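PtLCIB4 H88A mutant (Phaeodactylum tricornutum, PDB 5B5Z) is a zinc-binding homologue of the limiting CO2-inducible protein LCIB and probably acts, like beta-carbonic anhydrases, in interconverting carbon dioxide and bicarbonate. Local coordinates at residues 59-64 with 127-132; 15-20 with 250-255; 45-50 with 105-110; 51-56 with 96-101; 85-90 with 189-194. All blocks are in the same frame, centred on the assembly; numbering follows the deposited sequence.

Contact 1 (59-64 with 127-132); sequences CSDEVT and VARRGR. With ZN (zinc ion), chain C.
The carboxylate of Asp61 and the guanidinium of Arg129 meet edge to edge, their planes 15° apart, while Val63 CG1 and Glu62 OE1 reach the guanidinium obliquely. The arrangement is consistent with the Asp-Arg pair that stands beside zinc in beta-carbonic anhydrases, and it joins the loop after strand 52-57 to the loop before helix 140-154. The grip is end-on and double: Arg129 NH1 donates to Asp61 OD1 at 2.9 Å and Arg129 NH2 to Asp61 OD2 at 2.8 Å, both bonds nearly straight and both using syn lone pairs. Two bonds in one plane hold the carboxylate against rotation. A further donor, the backbone N of Val63, meets Asp61 OD1 from above that plane at 3.1 Å and closes an Asx turn. Glu62 widens the network with a longer ion pair, its OE1 lying 3.5 Å from Arg129 NH1 and its carboxylate turned 73° from the guanidinium; its OE2 is engaged by Lys77 of the second subunit. Arg129 reaches across with its chain extended from CG to NE, and Gly135 O accepts from NE, so the guanidinium is steered from behind as well. Zinc is bound by Cys59 SG, His115 and Cys139. The water completing its shell lies 1.9 Å from zinc and donates to Asp61 OD2 at 2.6 Å.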
# COMPACT_ATOMS: atom_id res chain seq x y z
N CYS A 59 -0.99 -3.21 -7.19
CA CYS A 59 -0.49 -4.36 -6.43
C CYS A 59 0.62 -3.94 -5.46
O CYS A 59 1.40 -3.01 -5.72
CB CYS A 59 0.03 -5.47 -7.37
SG CYS A 59 0.50 -6.99 -6.49
N SER A 60 0.68 -4.65 -4.34
CA SER A 60 1.68 -4.41 -3.31
C SER A 60 3.10 -4.71 -3.80
O SER A 60 4.07 -4.26 -3.20
CB SER A 60 1.32 -5.25 -2.10
OG SER A 60 0.92 -6.54 -2.51
N ASP A 61 3.23 -5.50 -4.87
CA ASP A 61 4.52 -5.79 -5.51
C ASP A 61 5.39 -4.53 -5.73
O ASP A 61 4.90 -3.50 -6.19
CB ASP A 61 4.22 -6.49 -6.85
CG ASP A 61 5.43 -7.19 -7.45
OD1 ASP A 61 6.58 -6.73 -7.27
OD2 ASP A 61 5.19 -8.19 -8.19
N GLU A 62 6.68 -4.61 -5.40
CA GLU A 62 7.60 -3.47 -5.57
C GLU A 62 7.65 -2.97 -7.01
O GLU A 62 7.92 -1.80 -7.25
CB GLU A 62 9.02 -3.82 -5.11
CG GLU A 62 9.67 -5.00 -5.83
CD GLU A 62 10.38 -4.63 -7.13
OE1 GLU A 62 10.78 -5.55 -7.88
OE2 GLU A 62 10.54 -3.42 -7.41
N VAL A 63 7.39 -3.84 -7.98
CA VAL A 63 7.51 -3.41 -9.38
C VAL A 63 6.44 -2.40 -9.80
O VAL A 63 6.56 -1.80 -10.87
CB VAL A 63 7.46 -4.62 -10.37
CG1 VAL A 63 8.61 -5.56 -10.09
CG2 VAL A 63 6.12 -5.34 -10.31
N THR A 64 5.42 -2.19 -8.98
CA THR A 64 4.37 -1.26 -9.37
C THR A 64 4.69 0.17 -8.90
O THR A 64 4.05 1.12 -9.34
CB THR A 64 2.98 -1.70 -8.83
OG1 THR A 64 2.99 -1.59 -7.40
CG2 THR A 64 2.66 -3.14 -9.23
N VAL A 127 9.02 -11.15 -15.03
CA VAL A 127 9.94 -10.07 -15.36
C VAL A 127 11.15 -10.16 -14.43
O VAL A 127 11.04 -10.62 -13.29
CB VAL A 127 9.27 -8.68 -15.28
CG1 VAL A 127 8.92 -8.32 -13.84
CG2 VAL A 127 10.15 -7.62 -15.94
N ALA A 128 12.32 -9.80 -14.96
CA ALA A 128 13.54 -9.88 -14.18
C ALA A 128 13.44 -8.96 -12.98
O ALA A 128 12.89 -7.86 -13.08
CB ALA A 128 14.75 -9.51 -15.05
N ARG A 129 13.95 -9.43 -11.85
CA ARG A 129 13.97 -8.65 -10.62
C ARG A 129 15.40 -8.38 -10.16
O ARG A 129 16.28 -9.21 -10.34
CB ARG A 129 13.19 -9.38 -9.52
CG ARG A 129 11.69 -9.45 -9.79
CD ARG A 129 10.95 -10.09 -8.63
NE ARG A 129 9.55 -10.34 -8.97
CZ ARG A 129 8.54 -9.52 -8.68
NH1 ARG A 129 8.78 -8.39 -8.03
NH2 ARG A 129 7.30 -9.82 -9.04
N ARG A 130 15.61 -7.20 -9.57
CA ARG A 130 16.93 -6.77 -9.14
C ARG A 130 17.62 -7.83 -8.28
O ARG A 130 17.02 -8.39 -7.35
CB ARG A 130 16.82 -5.45 -8.37
CG ARG A 130 18.11 -5.00 -7.69
CD ARG A 130 17.98 -3.63 -7.04
NE ARG A 130 16.93 -3.57 -6.02
CZ ARG A 130 17.08 -3.98 -4.77
NH1 ARG A 130 18.23 -4.51 -4.37
NH2 ARG A 130 16.08 -3.87 -3.90
N GLY A 131 18.87 -8.14 -8.61
CA GLY A 131 19.67 -9.06 -7.82
C GLY A 131 19.25 -10.51 -7.87
O GLY A 131 19.75 -11.33 -7.10
N ARG A 132 18.35 -10.85 -8.79
CA ARG A 132 17.86 -12.23 -8.90
C ARG A 132 18.13 -12.84 -10.26
O ARG A 132 17.95 -12.19 -11.29
CB ARG A 132 16.37 -12.29 -8.62
CG ARG A 132 16.02 -12.05 -7.17
CD ARG A 132 14.63 -12.56 -6.89
NE ARG A 132 14.61 -13.23 -5.60
CZ ARG A 132 14.46 -14.53 -5.44
NH1 ARG A 132 14.30 -15.32 -6.49
NH2 ARG A 132 14.46 -15.04 -4.22
ZN ZN C . 1.15 -8.26 -8.25
O HOH W 1 2.79 -9.23 -8.01
O HOH W 2 13.18 -5.43 -9.57

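Contact 2 (15-20 with 250-255); sequences NVTLTA and KEMSDF
Met252 lays its thioether against Thr17, and this, with the Leu18-Phe255 pair, is the tighter part of the contact: Met252 SD approaches Thr17 CG2 to 3.7 Å, and Met252 CE comes within 3.8 Å of Thr17 CB. With CG2 anti to the backbone N (chi1 -59° for OG1), Thr17 offers its methyl to the sulfur, while its hydroxyl bonds to Ser119 O. Beside this pair Leu18 CD1 touches Phe255 CZ at 3.6 Å, the two side chains crossing at about a right angle; the ring is buried and leans also on Ala28 and Thr30. Toward solvent the fit is looser. Asn15 is exposed, and its OD1 stands 3.8 Å from Met252 SD while accepting a bond from the backbone N of Leu18 at 2.9 Å. An alanine in place of Met252 removes the sulfur and its methyl, which would probably open a gap beside Thr17 and leave the start of the helix held to this loop mainly by Leu18. The loop belongs to a beta hairpin, linking the antiparallel strands 238-247 and 255-264, and what docks on it is the first turn of helix 16-24, at whose start stands the Asx motif of Asn15.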
# COMPACT_ATOMS: atom_id res chain seq x y z
N ASN A 15 12.42 -3.57 -30.15
CA ASN A 15 12.97 -4.78 -29.55
C ASN A 15 11.91 -5.85 -29.30
O ASN A 15 10.72 -5.64 -29.54
CB ASN A 15 13.67 -4.43 -28.23
CG ASN A 15 12.71 -3.85 -27.21
OD1 ASN A 15 12.07 -4.58 -26.47
ND2 ASN A 15 12.61 -2.52 -27.17
N VAL A 16 12.36 -7.00 -28.80
CA VAL A 16 11.50 -8.17 -28.62
C VAL A 16 10.39 -7.92 -27.59
O VAL A 16 9.24 -8.30 -27.79
CB VAL A 16 12.34 -9.39 -28.18
CG1 VAL A 16 11.44 -10.56 -27.81
CG2 VAL A 16 13.32 -9.78 -29.28
N THR A 17 10.75 -7.26 -26.50
CA THR A 17 9.79 -6.95 -25.46
C THR A 17 8.74 -5.98 -25.97
O THR A 17 7.54 -6.21 -25.80
CB THR A 17 10.48 -6.36 -24.21
OG1 THR A 17 11.43 -7.30 -23.71
CG2 THR A 17 9.45 -6.06 -23.12
N LEU A 18 9.18 -4.89 -26.61
CA LEU A 18 8.25 -3.87 -27.10
C LEU A 18 7.29 -4.44 -28.15
O LEU A 18 6.11 -4.09 -28.18
CB LEU A 18 9.02 -2.67 -27.67
CG LEU A 18 8.19 -1.52 -28.23
CD1 LEU A 18 7.20 -1.00 -27.20
CD2 LEU A 18 9.08 -0.38 -28.72
N THR A 19 7.79 -5.32 -29.01
CA THR A 19 6.93 -5.97 -29.99
C THR A 19 5.82 -6.77 -29.30
O THR A 19 4.65 -6.67 -29.68
CB THR A 19 7.74 -6.91 -30.90
OG1 THR A 19 8.59 -6.11 -31.74
CG2 THR A 19 6.80 -7.75 -31.78
N ALA A 20 6.19 -7.55 -28.29
CA ALA A 20 5.23 -8.34 -27.55
C ALA A 20 4.16 -7.44 -26.92
O ALA A 20 2.97 -7.74 -26.99
CB ALA A 20 5.93 -9.14 -26.47
N LYS A 250 14.47 -3.54 -16.73
CA LYS A 250 14.95 -2.30 -16.13
C LYS A 250 15.41 -1.24 -17.14
O LYS A 250 15.26 -0.04 -16.90
CB LYS A 250 16.10 -2.59 -15.16
N GLU A 251 15.95 -1.69 -18.26
CA GLU A 251 16.48 -0.77 -19.28
C GLU A 251 15.36 -0.12 -20.10
O GLU A 251 15.62 0.66 -21.01
CB GLU A 251 17.43 -1.51 -20.22
CG GLU A 251 18.10 -2.75 -19.62
CD GLU A 251 17.23 -4.00 -19.72
OE1 GLU A 251 16.66 -4.25 -20.81
OE2 GLU A 251 17.13 -4.74 -18.72
N MET A 252 14.12 -0.44 -19.76
CA MET A 252 12.98 -0.09 -20.59
C MET A 252 11.94 0.70 -19.79
O MET A 252 11.87 0.54 -18.57
CB MET A 252 12.35 -1.37 -21.14
CG MET A 252 11.82 -1.29 -22.53
SD MET A 252 11.39 -2.95 -23.09
CE MET A 252 12.73 -3.90 -22.41
N SER A 253 11.15 1.53 -20.46
CA SER A 253 9.99 2.14 -19.80
C SER A 253 8.92 1.09 -19.48
O SER A 253 8.75 0.11 -20.20
CB SER A 253 9.37 3.24 -20.66
OG SER A 253 8.29 3.86 -19.97
N ASP A 254 8.21 1.30 -18.37
CA ASP A 254 6.99 0.55 -18.12
C ASP A 254 5.89 1.11 -19.00
O ASP A 254 6.01 2.23 -19.51
CB ASP A 254 6.60 0.65 -16.65
CG ASP A 254 7.28 -0.39 -15.78
OD1 ASP A 254 8.15 -1.15 -16.25
OD2 ASP A 254 6.95 -0.42 -14.57
N PHE A 255 4.82 0.35 -19.16
CA PHE A 255 3.69 0.78 -19.96
C PHE A 255 2.39 0.67 -19.18
O PHE A 255 2.33 0.01 -18.13
CB PHE A 255 3.58 -0.05 -21.26
CG PHE A 255 4.65 0.27 -22.27
CD1 PHE A 255 5.95 -0.17 -22.09
CD2 PHE A 255 4.34 1.03 -23.39
CE1 PHE A 255 6.95 0.14 -23.02
CE2 PHE A 255 5.33 1.34 -24.33
CZ PHE A 255 6.63 0.90 -24.14

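Contact 3 (45-50 with 105-110); sequences FGYHKY and GGSCLL
Tyr47 turns its ring obliquely against Ser107, with the edge that carries CE2 directed at the strand. Tyr47 directly follows a Schellman motif, in which Gly46, at positive phi, ends helix 31-43 and the backbone N of Tyr47 bonds back to Leu42 O. The contact therefore falls where an alpha-helix of this alpha/beta fold gives way to the loop leading into strand 52-57, and its partner is the start of the adjacent parallel strand 107-117. Ser107 directs its CB toward the ring and places it 3.5 Å from Tyr47 CE2 and 3.7 Å from Tyr47 CZ, so the methylene carries most of the contact. The next carbonyl along the strand comes in differently: Cys108 O lies in the plane of the tyrosine, at the ring edge, 3.7 Å from CE2. The Cys108 side chain itself leaves in the opposite sense, away from the tyrosine. Tyr47 reaches this place with CG beside its backbone N (chi1 -70°), which swings the ring back over the sheet, where Leu42, Thr52, Ala239 and Ile263 pack around it. Here the residue that follows the helix packs on the start of strand 107-117, its aromatic carbons among these neighbours while its polar end is passed on to a third element. Gln237, just before strand 238-247, serves both sides, its OE1 bonding to Tyr47 OH and its backbone N to Ser107 OG, and the two hydroxyl oxygens, Tyr47 OH and Ser107 OG, stand 3.9 Å apart.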
# COMPACT_ATOMS: atom_id res chain seq x y z
N PHE A 45 -9.88 20.69 -16.53
CA PHE A 45 -11.03 20.55 -15.64
C PHE A 45 -10.67 20.95 -14.22
O PHE A 45 -11.35 20.57 -13.26
CB PHE A 45 -11.57 19.11 -15.70
CG PHE A 45 -12.15 18.75 -17.04
CD1 PHE A 45 -11.32 18.37 -18.08
CD2 PHE A 45 -13.51 18.82 -17.26
CE1 PHE A 45 -11.83 18.06 -19.32
CE2 PHE A 45 -14.04 18.50 -18.50
CZ PHE A 45 -13.20 18.12 -19.54
N GLY A 46 -9.59 21.71 -14.07
CA GLY A 46 -9.28 22.36 -12.81
C GLY A 46 -8.51 21.52 -11.81
O GLY A 46 -8.41 21.89 -10.64
N TYR A 47 -7.97 20.39 -12.26
CA TYR A 47 -7.13 19.56 -11.42
C TYR A 47 -5.71 20.08 -11.44
O TYR A 47 -5.04 20.01 -12.46
CB TYR A 47 -7.15 18.09 -11.89
CG TYR A 47 -8.46 17.37 -11.66
CD1 TYR A 47 -9.59 17.73 -12.38
CD2 TYR A 47 -8.57 16.32 -10.75
CE1 TYR A 47 -10.79 17.09 -12.19
CE2 TYR A 47 -9.78 15.67 -10.55
CZ TYR A 47 -10.89 16.07 -11.28
OH TYR A 47 -12.11 15.45 -11.12
N HIS A 48 -5.24 20.60 -10.32
CA HIS A 48 -3.85 21.04 -10.21
C HIS A 48 -3.25 20.41 -8.99
O HIS A 48 -3.91 19.63 -8.31
CB HIS A 48 -3.78 22.57 -10.15
CG HIS A 48 -4.58 23.24 -11.21
ND1 HIS A 48 -4.24 23.20 -12.54
CD2 HIS A 48 -5.75 23.92 -11.14
CE1 HIS A 48 -5.15 23.84 -13.25
NE2 HIS A 48 -6.08 24.29 -12.42
N LYS A 49 -2.00 20.74 -8.69
CA LYS A 49 -1.32 20.13 -7.57
C LYS A 49 -1.93 20.54 -6.23
O LYS A 49 -2.11 19.70 -5.34
CB LYS A 49 0.17 20.48 -7.61
CG LYS A 49 0.81 20.31 -8.98
CD LYS A 49 2.26 20.78 -8.97
CE LYS A 49 3.00 20.33 -10.22
NZ LYS A 49 4.43 20.78 -10.17
N TYR A 50 -2.28 21.81 -6.08
CA TYR A 50 -2.70 22.28 -4.77
C TYR A 50 -4.04 21.70 -4.33
O TYR A 50 -4.31 21.59 -3.14
CB TYR A 50 -2.77 23.82 -4.73
CG TYR A 50 -4.04 24.43 -5.28
CD1 TYR A 50 -4.24 24.54 -6.65
CD2 TYR A 50 -5.02 24.92 -4.43
CE1 TYR A 50 -5.40 25.11 -7.16
CE2 TYR A 50 -6.18 25.48 -4.93
CZ TYR A 50 -6.36 25.59 -6.29
OH TYR A 50 -7.51 26.15 -6.80
N GLY A 105 -12.74 22.12 -1.49
CA GLY A 105 -13.16 22.47 -2.83
C GLY A 105 -12.43 21.76 -3.96
O GLY A 105 -12.63 22.10 -5.13
N GLY A 106 -11.58 20.79 -3.62
CA GLY A 106 -10.78 20.08 -4.61
C GLY A 106 -11.31 18.71 -4.96
O GLY A 106 -12.45 18.37 -4.64
N SER A 107 -10.48 17.90 -5.60
CA SER A 107 -10.95 16.62 -6.12
C SER A 107 -9.93 15.53 -5.88
O SER A 107 -8.82 15.80 -5.44
CB SER A 107 -11.25 16.72 -7.61
OG SER A 107 -12.36 17.57 -7.85
N CYS A 108 -10.33 14.29 -6.16
CA CYS A 108 -9.44 13.14 -6.09
C CYS A 108 -9.14 12.60 -7.49
O CYS A 108 -9.96 12.69 -8.40
CB CYS A 108 -10.05 12.03 -5.23
SG CYS A 108 -9.14 10.44 -5.26
N LEU A 109 -7.94 12.04 -7.63
CA LEU A 109 -7.59 11.29 -8.83
C LEU A 109 -7.20 9.89 -8.38
O LEU A 109 -6.22 9.74 -7.65
CB LEU A 109 -6.44 11.94 -9.58
CG LEU A 109 -5.78 11.06 -10.65
CD1 LEU A 109 -6.75 10.62 -11.74
CD2 LEU A 109 -4.58 11.80 -11.24
N LEU A 110 -7.98 8.89 -8.78
CA LEU A 110 -7.69 7.48 -8.47
C LEU A 110 -7.10 6.76 -9.67
O LEU A 110 -7.67 6.77 -10.75
CB LEU A 110 -8.97 6.77 -8.02
CG LEU A 110 -8.85 5.27 -7.79
CD1 LEU A 110 -8.01 4.99 -6.55
CD2 LEU A 110 -10.23 4.67 -7.66

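Contact 4 (51-56 with 96-101); sequences NTLLAT and GAMAGA
Leu53 CD2 is the point of closest contact, pressed between the side chain and the backbone of the segment 96-101. It lies 3.6 Å from Met98 SD and only 3.1 Å from Met98 O, a tight fit for a methyl against a carbonyl, and it also touches Ala101 CB at 4.0 Å. The leucine and methionine chains run past one another in opposite directions. One step along the same face of the strand, Ala55 CB meets Met98 CG at 3.9 Å; its small size leaves the methionine close to the sheet. Met98 is placed by a CG anti to its backbone N (chi1 -174°) and by bends at chi2 and chi3, which fold the sulfur back beside Leu53. Behind it, the backbone N of Ala101 bonds to Met98 O at 2.9 Å, so the carbonyl that meets Leu53 CD2 is also held within its own segment. Phe79 touches Leu53, Met98 and Ala101 alike, and Arg129 of the second subunit packs on Ala101. Helix 91-99 thus covers one face of the parallel strands 52-57 and 107-117, while Leu54, pointing away from it, packs on Phe71 and Tyr75 of helix 65-75 at the other face.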
# COMPACT_ATOMS: atom_id res chain seq x y z
N ASN A 51 -4.87 21.29 -5.29
CA ASN A 51 -6.25 20.96 -4.97
C ASN A 51 -6.63 19.53 -5.36
O ASN A 51 -7.81 19.17 -5.34
CB ASN A 51 -7.20 21.94 -5.67
CG ASN A 51 -7.16 21.82 -7.18
OD1 ASN A 51 -6.19 21.32 -7.75
ND2 ASN A 51 -8.22 22.27 -7.83
N THR A 52 -5.63 18.72 -5.70
CA THR A 52 -5.88 17.32 -6.07
C THR A 52 -5.24 16.38 -5.08
O THR A 52 -4.10 16.57 -4.68
CB THR A 52 -5.34 17.00 -7.47
OG1 THR A 52 -5.99 17.83 -8.44
CG2 THR A 52 -5.59 15.53 -7.85
N LEU A 53 -6.00 15.37 -4.65
CA LEU A 53 -5.47 14.31 -3.81
C LEU A 53 -5.34 13.06 -4.67
O LEU A 53 -6.33 12.61 -5.24
CB LEU A 53 -6.39 14.03 -2.63
CG LEU A 53 -5.97 12.87 -1.74
CD1 LEU A 53 -4.65 13.13 -1.02
CD2 LEU A 53 -7.06 12.58 -0.74
N LEU A 54 -4.12 12.56 -4.77
CA LEU A 54 -3.83 11.36 -5.56
C LEU A 54 -4.10 10.11 -4.73
O LEU A 54 -3.73 10.04 -3.55
CB LEU A 54 -2.39 11.40 -6.03
CG LEU A 54 -1.90 10.19 -6.83
CD1 LEU A 54 -2.68 10.06 -8.13
CD2 LEU A 54 -0.40 10.29 -7.08
N ALA A 55 -4.77 9.12 -5.33
CA ALA A 55 -4.93 7.82 -4.67
C ALA A 55 -4.62 6.72 -5.67
O ALA A 55 -4.86 6.89 -6.85
CB ALA A 55 -6.35 7.66 -4.12
N THR A 56 -4.08 5.61 -5.18
CA THR A 56 -3.81 4.47 -6.07
C THR A 56 -4.42 3.18 -5.51
O THR A 56 -4.57 3.02 -4.29
CB THR A 56 -2.30 4.24 -6.29
OG1 THR A 56 -1.70 3.76 -5.07
CG2 THR A 56 -1.58 5.52 -6.75
N GLY A 96 -13.44 6.43 2.24
CA GLY A 96 -13.87 7.53 3.09
C GLY A 96 -12.71 8.29 3.70
O GLY A 96 -12.76 9.52 3.85
N ALA A 97 -11.66 7.57 4.08
CA ALA A 97 -10.47 8.19 4.64
C ALA A 97 -9.82 9.12 3.62
O ALA A 97 -9.41 10.24 3.92
CB ALA A 97 -9.48 7.12 5.08
N MET A 98 -9.73 8.62 2.40
CA MET A 98 -9.18 9.40 1.32
C MET A 98 -10.04 10.65 1.07
O MET A 98 -9.52 11.76 0.97
CB MET A 98 -9.09 8.50 0.07
CG MET A 98 -8.39 9.13 -1.10
SD MET A 98 -9.54 10.21 -1.95
CE MET A 98 -10.82 9.05 -2.46
N ALA A 99 -11.35 10.47 0.96
CA ALA A 99 -12.25 11.58 0.63
C ALA A 99 -12.17 12.67 1.69
O ALA A 99 -12.22 13.86 1.37
CB ALA A 99 -13.68 11.08 0.47
N GLY A 100 -12.01 12.25 2.94
CA GLY A 100 -11.90 13.18 4.05
C GLY A 100 -10.60 13.98 4.10
O GLY A 100 -10.44 14.84 4.96
N ALA A 101 -9.68 13.69 3.19
CA ALA A 101 -8.40 14.38 3.10
C ALA A 101 -8.27 15.20 1.81
O ALA A 101 -7.23 15.82 1.57
CB ALA A 101 -7.26 13.38 3.19

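Contact 5 (85-90 with 189-194); sequences AGFPFG and RDMLRP
Phe87 and Met191 are brought together by matching first torsions, each CG standing beside its own backbone N (chi1 -73° for Phe87); the two side chains then slide past each other in opposite directions. Met191 continues extended through chi2 and then bends at chi3 (-90°), which folds its CE back along the phenylalanine. The sulfur ends 3.8 Å from both Phe87 CD1 and Phe87 CE1. Measured to the ring centroid, Met191 SD is at 4.4 Å and 43° off the normal: a Met-aromatic contact made obliquely. Met191 CB adds an apolar touch at 4.0 Å from Phe87 CE1, and Met191 CE goes on to Phe89 CE1 at 4.3 Å. The thioether thus meets two aromatics of one loop, Phe87 through SD and CE and Phe89 more distantly through CE, and the loop geometry makes this possible: Pro88 is the centre of an inverse gamma turn, with the backbone N of Phe89 bonded to Phe87 O at 2.8 Å. The contact joins the loop before helix 91-99 to helix 183-192. An alanine at Phe87 takes the ring away, and Met191 would probably lose its aromatic partner and be set free to turn over the gap left beside Val188 and Ala216. The side chain of Phe87 lies about 9 Å from the zinc ion. Met191 also packs on Pro180 of the second subunit, and Phe89 on Gln184 of that subunit.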
# COMPACT_ATOMS: atom_id res chain seq x y z
N ALA A 85 -2.57 -8.10 -5.93
CA ALA A 85 -3.10 -8.03 -7.30
C ALA A 85 -3.69 -6.68 -7.68
O ALA A 85 -4.17 -6.51 -8.80
CB ALA A 85 -4.12 -9.13 -7.52
N GLY A 86 -3.65 -5.71 -6.76
CA GLY A 86 -4.15 -4.36 -7.03
C GLY A 86 -5.62 -4.11 -6.71
O GLY A 86 -6.13 -3.02 -6.98
N PHE A 87 -6.31 -5.09 -6.14
CA PHE A 87 -7.69 -4.86 -5.68
C PHE A 87 -7.76 -3.82 -4.58
O PHE A 87 -6.86 -3.73 -3.77
CB PHE A 87 -8.31 -6.17 -5.20
CG PHE A 87 -8.63 -7.11 -6.32
CD1 PHE A 87 -9.84 -7.02 -6.99
CD2 PHE A 87 -7.72 -8.07 -6.71
CE1 PHE A 87 -10.13 -7.89 -8.03
CE2 PHE A 87 -8.01 -8.94 -7.75
CZ PHE A 87 -9.22 -8.85 -8.41
N PRO A 88 -8.85 -3.01 -4.57
CA PRO A 88 -9.02 -1.92 -3.60
C PRO A 88 -9.43 -2.42 -2.21
O PRO A 88 -10.52 -2.15 -1.73
CB PRO A 88 -10.13 -1.07 -4.24
CG PRO A 88 -10.94 -2.05 -5.04
CD PRO A 88 -9.90 -3.01 -5.60
N PHE A 89 -8.51 -3.12 -1.56
CA PHE A 89 -8.79 -3.73 -0.28
C PHE A 89 -9.04 -2.72 0.84
O PHE A 89 -9.62 -3.08 1.85
CB PHE A 89 -7.65 -4.68 0.10
CG PHE A 89 -7.67 -5.96 -0.68
CD1 PHE A 89 -8.73 -6.83 -0.53
CD2 PHE A 89 -6.67 -6.27 -1.58
CE1 PHE A 89 -8.78 -8.02 -1.24
CE2 PHE A 89 -6.72 -7.46 -2.29
CZ PHE A 89 -7.77 -8.33 -2.12
N GLY A 90 -8.64 -1.46 0.65
CA GLY A 90 -8.96 -0.42 1.62
C GLY A 90 -10.47 -0.27 1.77
O GLY A 90 -10.95 0.13 2.83
N ARG A 189 -8.70 -14.98 -4.99
CA ARG A 189 -9.24 -16.22 -5.56
C ARG A 189 -10.75 -16.07 -5.76
O ARG A 189 -11.28 -16.48 -6.79
CB ARG A 189 -8.95 -17.44 -4.67
CG ARG A 189 -7.53 -17.96 -4.77
CD ARG A 189 -7.38 -19.32 -4.04
NE ARG A 189 -7.75 -19.23 -2.63
CZ ARG A 189 -6.89 -18.96 -1.64
NH1 ARG A 189 -5.62 -18.75 -1.90
NH2 ARG A 189 -7.32 -18.89 -0.38
N ASP A 190 -11.42 -15.48 -4.77
CA ASP A 190 -12.88 -15.28 -4.85
C ASP A 190 -13.27 -14.44 -6.06
O ASP A 190 -14.17 -14.80 -6.81
CB ASP A 190 -13.42 -14.61 -3.60
CG ASP A 190 -13.44 -15.53 -2.39
OD1 ASP A 190 -13.38 -16.77 -2.56
OD2 ASP A 190 -13.53 -15.00 -1.26
N MET A 191 -12.60 -13.31 -6.24
CA MET A 191 -12.98 -12.42 -7.32
C MET A 191 -12.56 -12.92 -8.71
O MET A 191 -13.13 -12.50 -9.72
CB MET A 191 -12.45 -11.02 -7.03
CG MET A 191 -13.31 -10.35 -5.95
SD MET A 191 -12.89 -8.67 -5.52
CE MET A 191 -11.70 -8.91 -4.20
N LEU A 192 -11.62 -13.86 -8.75
CA LEU A 192 -11.16 -14.44 -10.01
C LEU A 192 -11.96 -15.68 -10.40
O LEU A 192 -11.92 -16.12 -11.55
CB LEU A 192 -9.67 -14.79 -9.91
CG LEU A 192 -8.77 -14.53 -11.11
CD1 LEU A 192 -9.19 -13.27 -11.88
CD2 LEU A 192 -7.34 -14.38 -10.61
N ARG A 193 -12.67 -16.24 -9.44
CA ARG A 193 -13.44 -17.47 -9.68
C ARG A 193 -14.43 -17.35 -10.85
O ARG A 193 -14.55 -18.28 -11.64
CB ARG A 193 -14.16 -17.90 -8.40
CG ARG A 193 -14.68 -19.34 -8.45
CD ARG A 193 -14.92 -19.92 -7.06
NE ARG A 193 -13.68 -20.11 -6.31
CZ ARG A 193 -13.38 -19.45 -5.19
NH1 ARG A 193 -14.23 -18.56 -4.69
NH2 ARG A 193 -12.22 -19.68 -4.57
N PRO A 194 -15.12 -16.19 -11.00
CA PRO A 194 -16.01 -16.09 -12.17
C PRO A 194 -15.30 -16.19 -13.52
O PRO A 194 -15.95 -16.47 -14.53
CB PRO A 194 -16.63 -14.69 -12.01
CG PRO A 194 -16.63 -14.46 -10.57
CD PRO A 194 -15.36 -15.09 -10.05

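How the contacts relate
Chemistry follows place in this fold. Contact 1 is the ionic one, set beside zinc, whereas contacts 2, 4 and 5 are apolar with sulfur prominent, and contact 3 sets an aromatic ring against a serine and a carbonyl; all but contact 2 touch the second subunit. Contacts 1 and 2 are only partly buried, whereas 3, 4 and 5 are buried. Contacts 3 and 4 share a sheet: strands 52-57 and 107-117 are neighbours in it, and Leu109 O probably bonds to Ala55 N. Contact 5 touches contact 1 through Cys59 and Ala85, close to the metal. Contact 2 lies across the centre of the chain from contact 4, yet it brushes contact 1 where Val63 meets Asp254.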